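Local atomic coordinates of putative TetR-family transcriptional regulator (Bordetella parapertussis 12822, PDB entry 3CCY), a protein that probably binds DNA at regulatory regions as a TetR-family transcription factor, most likely as a repressor. Residues E13-R16 / D17-E21; A60-R63 / D64-T68. All coordinates share one frame; numbering follows the deposited sequence.

Interaction 1 of 2, residues E13-R16 / D17-E21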
ATOM      1  N   GLU A  13     -29.334  -8.358  15.129  1.00 67.13           N
ATOM      2  CA  GLU A  13     -28.577  -8.198  13.879  1.00 66.68           C
ATOM      3  C   GLU A  13     -28.736  -6.843  13.165  1.00 66.15           C
ATOM      4  O   GLU A  13     -28.317  -6.701  12.017  1.00 66.21           O
ATOM      5  CB  GLU A  13     -28.953  -9.331  12.911  1.00 66.88           C
ATOM      6  CG  GLU A  13     -27.824  -9.794  11.986  1.00 67.53           C
ATOM      7  CD  GLU A  13     -27.153 -11.071  12.466  1.00 67.97           C
ATOM      8  OE1 GLU A  13     -27.016 -11.259  13.695  1.00 68.11           O
ATOM      9  OE2 GLU A  13     -26.770 -11.892  11.606  1.00 67.94           O
ATOM     10  N   ASN A  14     -29.337  -5.860  13.835  1.00 65.48           N
ATOM     11  CA  ASN A  14     -29.582  -4.541  13.233  1.00 64.60           C
ATOM     12  C   ASN A  14     -28.582  -3.508  13.765  1.00 63.83           C
ATOM     13  O   ASN A  14     -27.785  -2.942  13.009  1.00 63.48           O
ATOM     14  CB  ASN A  14     -31.024  -4.051  13.498  1.00 64.72           C
ATOM     15  CG  ASN A  14     -32.053  -5.189  13.592  1.00 64.99           C
ATOM     16  OD1 ASN A  14     -32.995  -5.111  14.384  1.00 65.24           O
ATOM     17  ND2 ASN A  14     -31.889  -6.229  12.777  1.00 65.15           N
ATOM     18  N   ILE A  15     -28.654  -3.283  15.078  1.00 62.81           N
ATOM     19  CA  ILE A  15     -27.749  -2.404  15.829  1.00 61.77           C
ATOM     20  C   ILE A  15     -26.295  -2.910  15.821  1.00 60.92           C
ATOM     21  O   ILE A  15     -25.357  -2.109  15.873  1.00 60.65           O
ATOM     22  CB  ILE A  15     -28.278  -2.207  17.282  1.00 61.87           C
ATOM     23  CG1 ILE A  15     -27.190  -1.685  18.235  1.00 61.80           C
ATOM     24  CG2 ILE A  15     -28.909  -3.494  17.797  1.00 62.11           C
ATOM     25  CD1 ILE A  15     -26.935  -0.181  18.146  1.00 62.03           C
ATOM     26  N   ARG A  16     -26.133  -4.236  15.762  1.00 59.86           N
ATOM     27  CA  ARG A  16     -24.839  -4.895  15.549  1.00 58.86           C
ATOM     28  C   ARG A  16     -24.025  -4.240  14.436  1.00 57.89           C
ATOM     29  O   ARG A  16     -22.889  -3.818  14.656  1.00 57.62           O
ATOM     30  CB  ARG A  16     -25.049  -6.373  15.196  1.00 59.05           C
ATOM     31  CG  ARG A  16     -24.739  -7.375  16.296  1.00 59.40           C
ATOM     32  CD  ARG A  16     -23.240  -7.491  16.528  1.00 60.13           C
ATOM     33  NE  ARG A  16     -22.783  -8.877  16.578  1.00 60.69           N
ATOM     34  CZ  ARG A  16     -22.015  -9.444  15.651  1.00 61.34           C
ATOM     35  NH1 ARG A  16     -21.600  -8.750  14.600  1.00 60.92           N
ATOM     36  NH2 ARG A  16     -21.649 -10.713  15.778  1.00 62.25           N
ATOM     37  N   ASP A  17     -24.633  -4.148  13.254  1.00 56.74           N
ATOM     38  CA  ASP A  17     -23.956  -3.679  12.047  1.00 56.00           C
ATOM     39  C   ASP A  17     -23.717  -2.175  12.040  1.00 54.65           C
ATOM     40  O   ASP A  17     -22.851  -1.700  11.314  1.00 54.72           O
ATOM     41  CB  ASP A  17     -24.741  -4.073  10.790  1.00 56.54           C
ATOM     42  CG  ASP A  17     -25.658  -5.264  11.019  1.00 58.27           C
ATOM     43  OD1 ASP A  17     -25.178  -6.328  11.492  1.00 59.21           O
ATOM     44  OD2 ASP A  17     -26.871  -5.121  10.728  1.00 59.85           O
ATOM     45  N   THR A  18     -24.487  -1.431  12.827  1.00 52.92           N
ATOM     46  CA  THR A  18     -24.259   0.005  12.970  1.00 51.28           C
ATOM     47  C   THR A  18     -22.933   0.242  13.693  1.00 49.91           C
ATOM     48  O   THR A  18     -22.132   1.077  13.273  1.00 49.59           O
ATOM     49  CB  THR A  18     -25.411   0.703  13.723  1.00 51.49           C
ATOM     50  OG1 THR A  18     -26.665   0.209  13.237  1.00 51.66           O
ATOM     51  CG2 THR A  18     -25.348   2.220  13.532  1.00 51.23           C
ATOM     52  N   ILE A  19     -22.711  -0.507  14.774  1.00 48.22           N
ATOM     53  CA  ILE A  19     -21.449  -0.477  15.514  1.00 46.48           C
ATOM     54  C   ILE A  19     -20.298  -0.800  14.562  1.00 45.49           C
ATOM     55  O   ILE A  19     -19.363  -0.015  14.431  1.00 45.14           O
ATOM     56  CB  ILE A  19     -21.464  -1.462  16.718  1.00 46.18           C
ATOM     57  CG1 ILE A  19     -22.618  -1.123  17.669  1.00 45.96           C
ATOM     58  CG2 ILE A  19     -20.127  -1.435  17.463  1.00 45.47           C
ATOM     59  CD1 ILE A  19     -23.178  -2.317  18.395  1.00 44.49           C
ATOM     60  N   ILE A  20     -20.404  -1.942  13.886  1.00 44.50           N
ATOM     61  CA  ILE A  20     -19.429  -2.379  12.893  1.00 43.84           C
ATOM     62  C   ILE A  20     -19.210  -1.319  11.810  1.00 43.65           C
ATOM     63  O   ILE A  20     -18.069  -0.999  11.481  1.00 42.85           O
ATOM     64  CB  ILE A  20     -19.841  -3.740  12.248  1.00 43.72           C
ATOM     65  CG1 ILE A  20     -19.772  -4.876  13.276  1.00 43.53           C
ATOM     66  CG2 ILE A  20     -18.963  -4.069  11.039  1.00 43.87           C
ATOM     67  CD1 ILE A  20     -18.350  -5.323  13.615  1.00 44.80           C
ATOM     68  N   GLU A  21     -20.312  -0.779  11.279  1.00 43.40           N
ATOM     69  CA  GLU A  21     -20.293   0.245  10.228  1.00 43.33           C
ATOM     70  C   GLU A  21     -19.580   1.510  10.704  1.00 42.07           C
ATOM     71  O   GLU A  21     -18.723   2.054  10.002  1.00 41.72           O
ATOM     72  CB  GLU A  21     -21.733   0.591   9.807  1.00 43.52           C
ATOM     73  CG  GLU A  21     -21.879   1.338   8.461  1.00 44.98           C
ATOM     74  CD  GLU A  21     -23.353   1.533   8.032  1.00 45.70           C
ATOM     75  OE1 GLU A  21     -23.596   1.695   6.808  1.00 49.09           O
ATOM     76  OE2 GLU A  21     -24.262   1.522   8.906  1.00 46.38           O
TER
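I19 lies against the carbonyl groups of I15 and R16 on the opening turns of helix 15-29. This helix belongs to the N-terminal helix-turn-helix domain of the TetR family, where it comes first and precedes the predicted DNA-binding motif. CB of I19 sits 3.4 Å from O of R16. The next atom, CG1, lies anti to the carbonyl carbon of I19 (chi1 -58°). This turns it back toward the preceding turn, and I19 CG1 comes to 3.4 Å from O of I15. The methyl CD1 stays close to the same oxygen, 3.3 Å from I15 O. It also meets the I15 side chain, with 4.1 Å between I19 CD1 and I15 CG1. Y54 touches both isoleucines and continues this apolar patch.

The backbone here is helical. N of I19 donates to O of I15, and N of I20 to O of R16. Before this the pattern is looser. Within this stretch O of N14 receives two weak bonds, one from the backbone N of D17 and one from the hydroxyl OG1 of T18. O of I15 takes a second, weak bond from N of T18.

I20 packs CG1 against O of R16 at 3.6 Å, and its side chain also touches F55 and helix 58-81. The carboxylate of D17 turns back to the carbonyl groups just before the helix. Its OD2 lies 2.5 Å from O of E13 and 3.3 Å from O of N14.

Interaction 2 of 2, residues A60-R63 / D64-T68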
ATOM      1  N   ALA A  60     -12.675  -7.442  19.431  1.00 36.47           N
ATOM      2  CA  ALA A  60     -13.805  -8.238  18.950  1.00 35.38           C
ATOM      3  C   ALA A  60     -14.530  -7.534  17.798  1.00 34.94           C
ATOM      4  O   ALA A  60     -14.886  -8.169  16.800  1.00 34.80           O
ATOM      5  CB  ALA A  60     -14.776  -8.544  20.095  1.00 35.17           C
ATOM      6  N   VAL A  61     -14.740  -6.223  17.940  1.00 33.96           N
ATOM      7  CA  VAL A  61     -15.297  -5.399  16.861  1.00 32.47           C
ATOM      8  C   VAL A  61     -14.419  -5.500  15.617  1.00 31.96           C
ATOM      9  O   VAL A  61     -14.921  -5.763  14.538  1.00 31.20           O
ATOM     10  CB  VAL A  61     -15.476  -3.920  17.288  1.00 32.41           C
ATOM     11  CG1 VAL A  61     -16.061  -3.095  16.148  1.00 32.07           C
ATOM     12  CG2 VAL A  61     -16.372  -3.825  18.522  1.00 31.84           C
ATOM     13  N   LEU A  62     -13.110  -5.327  15.790  1.00 31.57           N
ATOM     14  CA  LEU A  62     -12.169  -5.442  14.687  1.00 31.57           C
ATOM     15  C   LEU A  62     -12.129  -6.847  14.080  1.00 32.25           C
ATOM     16  O   LEU A  62     -12.173  -6.995  12.859  1.00 31.44           O
ATOM     17  CB  LEU A  62     -10.753  -4.989  15.098  1.00 31.39           C
ATOM     18  CG  LEU A  62      -9.627  -5.068  14.052  1.00 31.29           C
ATOM     19  CD1 LEU A  62      -9.887  -4.190  12.831  1.00 31.23           C
ATOM     20  CD2 LEU A  62      -8.277  -4.722  14.626  1.00 30.97           C
ATOM     21  N   ARG A  63     -12.036  -7.868  14.926  1.00 32.82           N
ATOM     22  CA  ARG A  63     -11.897  -9.239  14.454  1.00 34.52           C
ATOM     23  C   ARG A  63     -13.111  -9.621  13.612  1.00 34.33           C
ATOM     24  O   ARG A  63     -12.956 -10.184  12.529  1.00 34.40           O
ATOM     25  CB  ARG A  63     -11.681 -10.218  15.623  1.00 34.28           C
ATOM     26  CG  ARG A  63     -11.499 -11.687  15.202  1.00 35.68           C
ATOM     27  CD  ARG A  63     -11.467 -12.643  16.395  1.00 36.46           C
ATOM     28  NE  ARG A  63     -12.697 -12.618  17.193  1.00 41.85           N
ATOM     29  CZ  ARG A  63     -12.784 -12.220  18.468  1.00 43.07           C
ATOM     30  NH1 ARG A  63     -13.956 -12.251  19.091  1.00 43.52           N
ATOM     31  NH2 ARG A  63     -11.713 -11.792  19.132  1.00 43.95           N
ATOM     32  N   ASP A  64     -14.300  -9.274  14.099  1.00 34.33           N
ATOM     33  CA  ASP A  64     -15.547  -9.545  13.378  1.00 34.91           C
ATOM     34  C   ASP A  64     -15.632  -8.861  12.005  1.00 34.08           C
ATOM     35  O   ASP A  64     -15.911  -9.529  10.998  1.00 34.60           O
ATOM     36  CB  ASP A  64     -16.759  -9.221  14.268  1.00 35.57           C
ATOM     37  CG  ASP A  64     -18.091  -9.453  13.571  1.00 38.52           C
ATOM     38  OD1 ASP A  64     -18.781 -10.428  13.931  1.00 42.74           O
ATOM     39  OD2 ASP A  64     -18.460  -8.656  12.674  1.00 42.65           O
HETATM   40  N   MSE A  65     -15.358  -7.561  11.922  1.00 33.32           N
HETATM   41  CA  MSE A  65     -15.454  -6.888  10.610  1.00 31.59           C
HETATM   42  C   MSE A  65     -14.414  -7.376   9.599  1.00 32.37           C
HETATM   43  O   MSE A  65     -14.663  -7.371   8.391  1.00 32.15           O
HETATM   44  CB  MSE A  65     -15.379  -5.361  10.733  1.00 32.10           C
HETATM   45  CG  MSE A  65     -13.979  -4.818  10.786  1.00 30.36           C
HETATM   46 SE   MSE A  65     -13.841  -2.895  10.908  0.70 29.57          SE
HETATM   47  CE  MSE A  65     -14.974  -2.542  12.419  1.00 27.16           C
ATOM     48  N   LEU A  66     -13.246  -7.766  10.089  1.00 31.37           N
ATOM     49  CA  LEU A  66     -12.220  -8.304   9.229  1.00 31.96           C
ATOM     50  C   LEU A  66     -12.602  -9.699   8.748  1.00 31.17           C
ATOM     51  O   LEU A  66     -12.398 -10.045   7.598  1.00 29.52           O
ATOM     52  CB  LEU A  66     -10.882  -8.323   9.962  1.00 32.03           C
ATOM     53  CG  LEU A  66     -10.278  -6.934  10.228  1.00 34.58           C
ATOM     54  CD1 LEU A  66      -8.802  -7.042  10.580  1.00 35.04           C
ATOM     55  CD2 LEU A  66     -10.464  -6.013   9.017  1.00 36.29           C
ATOM     56  N   THR A  67     -13.176 -10.482   9.646  1.00 31.61           N
ATOM     57  CA  THR A  67     -13.543 -11.860   9.329  1.00 33.44           C
ATOM     58  C   THR A  67     -14.662 -11.909   8.287  1.00 33.07           C
ATOM     59  O   THR A  67     -14.571 -12.639   7.291  1.00 33.38           O
ATOM     60  CB  THR A  67     -13.938 -12.636  10.602  1.00 32.88           C
ATOM     61  OG1 THR A  67     -12.804 -12.709  11.475  1.00 34.02           O
ATOM     62  CG2 THR A  67     -14.386 -14.041  10.278  1.00 35.32           C
ATOM     63  N   THR A  68     -15.710 -11.127   8.503  1.00 33.70           N
ATOM     64  CA  THR A  68     -16.826 -11.166   7.587  1.00 34.48           C
ATOM     65  C   THR A  68     -16.392 -10.597   6.238  1.00 34.77           C
ATOM     66  O   THR A  68     -16.826 -11.072   5.200  1.00 35.94           O
ATOM     67  CB  THR A  68     -18.097 -10.469   8.135  1.00 34.92           C
ATOM     68  OG1 THR A  68     -17.955  -9.047   8.048  1.00 37.20           O
ATOM     69  CG2 THR A  68     -18.378 -10.897   9.584  1.00 33.84           C
TER
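T67 and R63 are joined by two hydrogen bonds to one acceptor. The backbone N of T67 donates to O of R63 at 2.9 Å. The hydroxyl OG1 of T67 donates to the same R63 O at 2.7 Å. The two donors arrive from opposite faces of the carbonyl plane, and OG1 stands 40° out of it. The hydroxyl reaches back because OG1 of T67 is anti to its own carbonyl carbon (chi1 -63°). The side chains of R63 and T67 run side by side in the same direction. The chain of R63 then bends at chi3 (60°), and its guanidinium lays one face over CA of A60, offset toward the rim. The far end of R63 is held by Q123, which accepts from NH2.

Further i to i+4 backbone bonds run from D64 to A60, M65 to V61 and L66 to L62. They belong to helix 58-81. In TetR-family proteins this helix joins the DNA-binding domain to the C-terminal domain.

The apolar contacts lie on other faces of the helix. The side chains of L62 and L66 meet at a slant, with CD1 of L62 at 3.8 Å from CD1 of L66. CG of L66 also presses on the backbone, 3.2 Å from O of L62. V111 of helix 87-115 touches both leucines. Selenomethionine M65 bends at chi3 and swings its methyl CE back along the helix. That methyl lies 3.9 Å from CG1 of V61, and A23 and A24 of helix 15-29 touch V61 and M65 respectively.

Overall arrangement
Interaction 1 comes first along the chain, at the start of helix 15-29. Interaction 2 follows in the early part of helix 58-81. Their centres are about 12 Å apart, on the same side of the chain's centre, and the two helices touch. I20 lies in the join: its CD1 packs on O of V61 and on OD2 of D64, and its O lies near CE of M65. At the edge, NH1 of R16 and OD1 of D64 form a long, weak ion pair. Helix 58-81 also packs on helix 87-115. It thus ties the first helix of the probable DNA-binding domain to the C-terminal helices.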